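Histidine--tRNA ligase (Staphylococcus aureus, PDB 1QE0) attaches histidine to tRNA(His) at the expense of ATP, releasing AMP and diphosphate, as a homodimeric class II aminoacyl-tRNA synthetase. Local coordinates at residues Glu80-Val85 with Gly128-Gly133; Arg87-His92 with Gln100-Tyr105; Pro274-Ala279 with Leu317-Ile322. All blocks are in the same frame, centred on the assembly; numbering follows the deposited sequence.

Contact 1 (Glu80-Val85 with Gly128-Gly133); sequences EGTAAV and GVEAIG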
# COMPACT_ATOMS: atom_id res chain seq x y z
N GLU A 80 -3.86 6.33 14.66
CA GLU A 80 -3.54 4.90 14.56
C GLU A 80 -4.70 4.13 13.93
O GLU A 80 -5.84 4.56 14.06
CB GLU A 80 -3.24 4.33 15.94
CG GLU A 80 -4.31 4.54 16.96
CD GLU A 80 -5.39 3.50 16.92
OE1 GLU A 80 -5.17 2.37 17.39
OE2 GLU A 80 -6.49 3.84 16.46
N GLY A 81 -4.43 2.96 13.36
CA GLY A 81 -5.49 2.23 12.69
C GLY A 81 -6.35 1.22 13.42
O GLY A 81 -7.24 0.62 12.80
N THR A 82 -6.17 1.00 14.71
CA THR A 82 -6.99 0.00 15.38
C THR A 82 -8.44 0.40 15.62
O THR A 82 -9.36 -0.35 15.33
CB THR A 82 -6.36 -0.40 16.67
OG1 THR A 82 -4.96 -0.54 16.46
CG2 THR A 82 -6.95 -1.71 17.13
N ALA A 83 -8.65 1.60 16.15
CA ALA A 83 -9.97 2.10 16.43
C ALA A 83 -10.81 2.16 15.18
O ALA A 83 -12.01 1.92 15.23
CB ALA A 83 -9.89 3.44 17.04
N ALA A 84 -10.18 2.53 14.06
CA ALA A 84 -10.90 2.60 12.78
C ALA A 84 -11.19 1.20 12.25
O ALA A 84 -12.25 0.97 11.69
CB ALA A 84 -10.13 3.38 11.79
N VAL A 85 -10.28 0.25 12.44
CA VAL A 85 -10.60 -1.10 11.99
C VAL A 85 -11.79 -1.55 12.86
O VAL A 85 -12.74 -2.12 12.35
CB VAL A 85 -9.42 -2.09 12.12
CG1 VAL A 85 -9.89 -3.53 11.91
CG2 VAL A 85 -8.38 -1.79 11.08
N GLY A 128 -0.42 -2.72 10.01
CA GLY A 128 -0.88 -3.53 11.13
C GLY A 128 -1.89 -4.63 10.79
O GLY A 128 -2.46 -4.63 9.68
N VAL A 129 -2.06 -5.61 11.68
CA VAL A 129 -3.05 -6.66 11.48
C VAL A 129 -3.91 -6.77 12.72
O VAL A 129 -3.49 -6.39 13.79
CB VAL A 129 -2.46 -8.05 11.20
CG1 VAL A 129 -1.26 -7.93 10.36
CG2 VAL A 129 -2.24 -8.84 12.50
N GLU A 130 -5.11 -7.29 12.55
CA GLU A 130 -6.05 -7.48 13.64
C GLU A 130 -6.81 -8.75 13.36
O GLU A 130 -7.35 -8.91 12.28
CB GLU A 130 -7.11 -6.38 13.67
CG GLU A 130 -6.63 -5.00 13.92
CD GLU A 130 -6.18 -4.82 15.33
OE1 GLU A 130 -5.31 -3.95 15.57
OE2 GLU A 130 -6.71 -5.56 16.20
N ALA A 131 -6.79 -9.68 14.31
CA ALA A 131 -7.54 -10.90 14.17
C ALA A 131 -8.60 -10.74 15.28
O ALA A 131 -8.24 -10.62 16.45
CB ALA A 131 -6.65 -12.09 14.42
N ILE A 132 -9.87 -10.62 14.93
CA ILE A 132 -10.92 -10.47 15.95
C ILE A 132 -11.95 -11.63 15.91
O ILE A 132 -12.32 -12.14 14.85
CB ILE A 132 -11.66 -9.13 15.79
CG1 ILE A 132 -10.67 -8.01 15.51
CG2 ILE A 132 -12.41 -8.75 17.05
CD1 ILE A 132 -11.32 -6.78 14.83
N GLY A 133 -12.37 -12.08 17.08
CA GLY A 133 -13.34 -13.15 17.16
C GLY A 133 -12.85 -14.56 17.35
O GLY A 133 -13.51 -15.49 16.88

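Contact 2 (Arg87-His92 with Gln100-Tyr105); sequences RSYIEH and QPIKLY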
# COMPACT_ATOMS: atom_id res chain seq x y z
N ARG A 87 -14.06 0.44 14.34
CA ARG A 87 -15.22 1.23 13.97
C ARG A 87 -15.85 0.67 12.68
O ARG A 87 -17.07 0.68 12.52
CB ARG A 87 -14.84 2.71 13.81
CG ARG A 87 -16.02 3.61 13.65
CD ARG A 87 -16.01 4.29 12.31
NE ARG A 87 -16.24 3.36 11.20
CZ ARG A 87 -15.54 3.39 10.07
NH1 ARG A 87 -14.57 4.28 9.91
NH2 ARG A 87 -15.80 2.54 9.09
N SER A 88 -15.02 0.15 11.78
CA SER A 88 -15.53 -0.43 10.55
C SER A 88 -16.15 -1.80 10.81
O SER A 88 -17.15 -2.17 10.19
CB SER A 88 -14.42 -0.57 9.52
OG SER A 88 -14.98 -1.07 8.32
N TYR A 89 -15.48 -2.59 11.66
CA TYR A 89 -15.91 -3.92 12.04
C TYR A 89 -17.30 -3.81 12.65
O TYR A 89 -18.21 -4.58 12.32
CB TYR A 89 -14.90 -4.52 13.03
CG TYR A 89 -15.30 -5.80 13.71
CD1 TYR A 89 -14.72 -7.01 13.34
CD2 TYR A 89 -16.23 -5.81 14.74
CE1 TYR A 89 -15.07 -8.18 13.96
CE2 TYR A 89 -16.59 -7.00 15.39
CZ TYR A 89 -16.00 -8.18 14.98
OH TYR A 89 -16.37 -9.36 15.58
N ILE A 90 -17.48 -2.84 13.53
CA ILE A 90 -18.78 -2.65 14.17
C ILE A 90 -19.84 -2.18 13.15
O ILE A 90 -20.85 -2.85 12.91
CB ILE A 90 -18.69 -1.67 15.36
CG1 ILE A 90 -17.88 -2.30 16.51
CG2 ILE A 90 -20.09 -1.30 15.82
CD1 ILE A 90 -17.27 -1.31 17.49
N GLU A 91 -19.55 -1.06 12.50
CA GLU A 91 -20.45 -0.48 11.51
C GLU A 91 -20.91 -1.47 10.43
O GLU A 91 -22.05 -1.41 10.00
CB GLU A 91 -19.79 0.73 10.88
CG GLU A 91 -20.76 1.64 10.14
CD GLU A 91 -20.10 2.90 9.60
OE1 GLU A 91 -20.52 4.02 9.96
OE2 GLU A 91 -19.16 2.77 8.82
N HIS A 92 -20.03 -2.37 10.01
CA HIS A 92 -20.39 -3.33 8.97
C HIS A 92 -20.88 -4.64 9.55
O HIS A 92 -20.98 -5.65 8.85
CB HIS A 92 -19.23 -3.59 8.02
CG HIS A 92 -18.82 -2.39 7.24
ND1 HIS A 92 -17.75 -1.59 7.59
CD2 HIS A 92 -19.37 -1.81 6.14
CE1 HIS A 92 -17.66 -0.58 6.75
NE2 HIS A 92 -18.63 -0.69 5.86
N GLN A 100 -15.00 -16.43 10.32
CA GLN A 100 -14.34 -15.90 11.49
C GLN A 100 -13.13 -16.79 11.81
O GLN A 100 -13.10 -17.96 11.43
CB GLN A 100 -15.31 -15.92 12.67
CG GLN A 100 -16.56 -15.10 12.51
CD GLN A 100 -16.39 -13.61 12.73
OE1 GLN A 100 -15.66 -13.14 13.61
NE2 GLN A 100 -17.13 -12.84 11.95
N PRO A 101 -12.10 -16.25 12.49
CA PRO A 101 -12.00 -14.87 12.98
C PRO A 101 -11.82 -13.87 11.85
O PRO A 101 -11.46 -14.24 10.73
CB PRO A 101 -10.77 -14.92 13.88
CG PRO A 101 -9.90 -15.94 13.23
CD PRO A 101 -10.89 -17.01 12.85
N ILE A 102 -12.19 -12.63 12.09
CA ILE A 102 -11.99 -11.60 11.08
C ILE A 102 -10.50 -11.26 11.11
O ILE A 102 -9.98 -10.74 12.10
CB ILE A 102 -12.80 -10.36 11.40
CG1 ILE A 102 -14.27 -10.67 11.32
CG2 ILE A 102 -12.43 -9.30 10.46
CD1 ILE A 102 -14.57 -11.63 10.20
N LYS A 103 -9.78 -11.68 10.07
CA LYS A 103 -8.36 -11.46 9.95
C LYS A 103 -8.13 -10.34 8.95
O LYS A 103 -8.15 -10.59 7.75
CB LYS A 103 -7.74 -12.75 9.45
CG LYS A 103 -7.83 -13.87 10.47
CD LYS A 103 -7.47 -15.22 9.88
CE LYS A 103 -6.02 -15.52 9.97
NZ LYS A 103 -5.84 -16.96 9.64
N LEU A 104 -7.90 -9.12 9.44
CA LEU A 104 -7.72 -7.93 8.59
C LEU A 104 -6.36 -7.22 8.77
O LEU A 104 -5.80 -7.23 9.87
CB LEU A 104 -8.78 -6.91 8.97
CG LEU A 104 -10.29 -7.09 8.83
CD1 LEU A 104 -11.00 -5.98 9.63
CD2 LEU A 104 -10.72 -7.05 7.39
N TYR A 105 -5.89 -6.55 7.73
CA TYR A 105 -4.64 -5.79 7.82
C TYR A 105 -4.78 -4.46 7.12
O TYR A 105 -5.69 -4.26 6.31
CB TYR A 105 -3.45 -6.56 7.24
CG TYR A 105 -3.23 -6.50 5.74
CD1 TYR A 105 -2.48 -5.49 5.15
CD2 TYR A 105 -3.73 -7.49 4.92
CE1 TYR A 105 -2.23 -5.49 3.80
CE2 TYR A 105 -3.49 -7.50 3.56
CZ TYR A 105 -2.75 -6.51 3.01
OH TYR A 105 -2.53 -6.59 1.65

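Contact 3 (Pro274-Ala279 with Leu317-Ile322); sequences PNYDGA and LEEEGI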
# COMPACT_ATOMS: atom_id res chain seq x y z
N PRO A 274 23.71 -1.57 17.45
CA PRO A 274 24.64 -0.59 18.03
C PRO A 274 24.57 0.85 17.50
O PRO A 274 24.90 1.79 18.23
CB PRO A 274 26.02 -1.23 17.78
CG PRO A 274 25.80 -2.03 16.54
CD PRO A 274 24.48 -2.69 16.88
N ASN A 275 24.14 1.02 16.25
CA ASN A 275 24.03 2.36 15.69
C ASN A 275 22.69 2.98 16.04
O ASN A 275 22.21 3.88 15.36
CB ASN A 275 24.23 2.31 14.19
CG ASN A 275 25.51 1.60 13.80
OD1 ASN A 275 26.52 1.68 14.51
ND2 ASN A 275 25.48 0.89 12.67
N TYR A 276 22.11 2.52 17.15
CA TYR A 276 20.82 2.98 17.64
C TYR A 276 20.91 3.77 18.94
O TYR A 276 21.86 3.59 19.70
CB TYR A 276 19.90 1.79 17.84
CG TYR A 276 19.22 1.41 16.57
CD1 TYR A 276 18.75 2.40 15.72
CD2 TYR A 276 19.00 0.08 16.23
CE1 TYR A 276 18.07 2.09 14.56
CE2 TYR A 276 18.31 -0.25 15.06
CZ TYR A 276 17.85 0.77 14.23
OH TYR A 276 17.16 0.51 13.06
N ASP A 277 19.94 4.66 19.18
CA ASP A 277 19.93 5.43 20.41
C ASP A 277 19.73 4.41 21.53
O ASP A 277 18.62 3.93 21.76
CB ASP A 277 18.79 6.46 20.42
CG ASP A 277 18.85 7.44 21.61
OD1 ASP A 277 19.69 7.26 22.54
OD2 ASP A 277 18.03 8.39 21.60
N GLY A 278 20.83 4.02 22.16
CA GLY A 278 20.75 3.04 23.22
C GLY A 278 20.94 1.64 22.67
O GLY A 278 20.70 0.66 23.35
N ALA A 279 21.36 1.56 21.42
CA ALA A 279 21.63 0.28 20.75
C ALA A 279 20.42 -0.62 20.45
O ALA A 279 20.53 -1.52 19.61
CB ALA A 279 22.69 -0.51 21.52
N LEU A 317 16.73 -1.99 7.89
CA LEU A 317 17.46 -2.57 6.76
C LEU A 317 18.76 -1.78 6.56
O LEU A 317 19.81 -2.35 6.30
CB LEU A 317 16.63 -2.56 5.48
CG LEU A 317 15.61 -3.65 5.08
CD1 LEU A 317 15.98 -5.00 5.65
CD2 LEU A 317 14.24 -3.27 5.53
N GLU A 318 18.65 -0.47 6.69
CA GLU A 318 19.78 0.44 6.53
C GLU A 318 20.88 0.06 7.53
O GLU A 318 21.98 -0.34 7.11
CB GLU A 318 19.32 1.86 6.82
CG GLU A 318 19.64 2.90 5.77
CD GLU A 318 19.31 4.30 6.27
OE1 GLU A 318 20.15 4.88 7.01
OE2 GLU A 318 18.20 4.81 5.96
N GLU A 319 20.56 0.16 8.83
CA GLU A 319 21.52 -0.15 9.89
C GLU A 319 22.14 -1.53 9.77
O GLU A 319 23.28 -1.72 10.17
CB GLU A 319 20.89 -0.01 11.27
CG GLU A 319 20.19 1.30 11.57
CD GLU A 319 21.12 2.51 11.62
OE1 GLU A 319 22.15 2.51 10.92
OE2 GLU A 319 20.79 3.48 12.34
N GLU A 320 21.37 -2.50 9.29
CA GLU A 320 21.86 -3.86 9.14
C GLU A 320 22.62 -3.96 7.84
O GLU A 320 23.18 -5.01 7.51
CB GLU A 320 20.71 -4.87 9.15
CG GLU A 320 19.91 -4.90 10.46
CD GLU A 320 20.30 -6.04 11.43
OE1 GLU A 320 20.06 -7.23 11.08
OE2 GLU A 320 20.82 -5.71 12.53
N GLY A 321 22.63 -2.88 7.08
CA GLY A 321 23.33 -2.88 5.81
C GLY A 321 22.67 -3.82 4.84
O GLY A 321 23.31 -4.71 4.29
N ILE A 322 21.38 -3.64 4.62
CA ILE A 322 20.67 -4.50 3.69
C ILE A 322 20.14 -3.71 2.49
O ILE A 322 19.78 -2.52 2.57
CB ILE A 322 19.55 -5.28 4.41
CG1 ILE A 322 20.20 -6.12 5.54
CG2 ILE A 322 18.75 -6.13 3.43
CD1 ILE A 322 19.30 -7.11 6.22

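Contact 1 (Glu80-Val85 with Gly128-Gly133)
T82 and E130 meet where the start of helix 82-91 lies over strand 123-132, and the two side chains cross at about a right angle. The threonine brings its methyl forward: CG2 stands anti to the backbone N (its OG1 at chi1 -42°), and it comes to 3.2 Å from E130 OE1. The hydroxyl is a little farther off, T82 OG1 lying 3.5 Å from E130 OE1. T82 OG1 also lies near E80 OE1.

E130 reaches the helix through a bent chain. Its CG is anti to the carbonyl carbon, and a turn at chi2 (-71°) presents the aliphatic part to V85 while swinging the carboxylate across T82. The hydrocarbon touch is loose, V85 CG1 to E130 CG being 4.1 Å. The other oxygen, E130 OE2, is hydrogen-bonded to Y289 OH, so the carboxylate spans from helix to a third element, strand 280-290.

Strand 123-132 is the second strand of motif 2, the antiparallel hairpin of the class II catalytic domain, and V85 also packs on L104 and Y106 of the partner strand 102-111. In other histidyl-tRNA synthetases the residues equivalent to this helix start and strand line the histidine pocket, so E80, T82, Q126 and E130 probably belong to it here.

Folded back over the helix start, E80 fixes the opening turn through both its oxygens. E80 OE2 uses its syn lone pair to accept from A83 N at 3.1 Å, with an N-H...O angle of 163°, whereas the bond from T82 N to E80 OE1 (3.2 Å) is weak. Within that turn G81 N donates to Q126 OE1 of strand 123-132, tying the entry to the helix to the sheet beneath.

Contact 2 (Arg87-His92 with Gln100-Tyr105)
Y89 brings one corner of its ring to I102 in the tight part of this contact, the two side chains meeting obliquely. Touching is confined to that corner: Y89 CE1 is 3.7 Å from I102 CG1 and 4.1 Å from I102 CB. With its CG anti to the backbone N (chi1 170°), Y89 extends from the helix down to the strand, and I132, L293 and E301 pack around the same side chain.

Toward Q100 the fit slackens. Y89 OH comes no nearer than 4.3 Å to Q100 OE1, too far for a bond, and Q100 turns its amide nitrogen to the carbonyl of N97 instead.

Helix 82-91 here covers one side of the motif 2 hairpin of the class II catalytic domain, where I102 begins strand 102-111 just after the cis peptide before P101.

R87, S88 and E91 meet the second subunit. R87 pairs with E91 one turn on (R87 NH2 to E91 OE2, 3.4 Å), with E44 of its own chain, and with D10 of the second subunit, which S88 OG engages as well. At the partly exposed helix end H92 folds back, its ND1 donating to S88 O at 2.7 Å; H92 N bonds to that oxygen from the opposite face of the carbonyl plane.

Contact 3 (Pro274-Ala279 with Leu317-Ile322)
E319 points from the last helical turn of 310-319 at the loop 274-279, and its side chain meets both N275 and Y276. Two surfaces of the glutamate are in use. Its methylene is set against the phenol end of the tyrosine, with E319 CG 3.5 Å from Y276 OH and 3.6 Å from Y276 CZ. Its carboxylate, brought round by a bend at chi2 (-66°), turns to N275, where E319 OE1 lies 3.9 Å from the CB atom of that asparagine.

The flat groups are set at large angles to each other. The carboxylate plane stands nearly upright to the Y276 ring, 87° away, so there is no stacking, and it makes 55° with the N275 amide. Y276 itself reaches past E319 to L315 and A316 on the preceding turn of the helix.

Both segments are places where the chain changes course. Y276 opens a type II beta turn to A279, at the tip between strands 265-272 and 280-290, while the helix finishes in a Schellman motif in which G321 takes positive phi. E320 OE2 accepts from N273 ND2 at the loop base, and E320 OE1 from K157 N, just before strand 159-165.

Oxygen faces oxygen at the nearest polar approach: N275 O and E319 OE2 are 3.4 Å apart and both are acceptors. The join across these segments therefore rests on aliphatic carbon against a phenol and on van der Waals contact, and the carboxylate, near N275 O and the helix C-terminus, might have its pKa raised a little.

How the contacts relate
Contacts 1 and 2 form one continuous piece of the catalytic domain. Their centres are 8 Å apart and both use helix 82-91: contact 1 sets it on strand 123-132 and contact 2 on the neighbouring, antiparallel 102-111. Along the chain, contact 2 falls entirely between the two segments of contact 1, so one helix packs its start on one strand of the hairpin and its end on the other. Contact 3 comes later in sequence, its centre about 29 Å from that of contact 1 and 36 Å from that of contact 2. Strands 265-272 and 280-290, flanking loop 274-279, belong to the same mixed sheet, so all three contacts border one catalytic-domain sheet, contact 2 beside the second subunit.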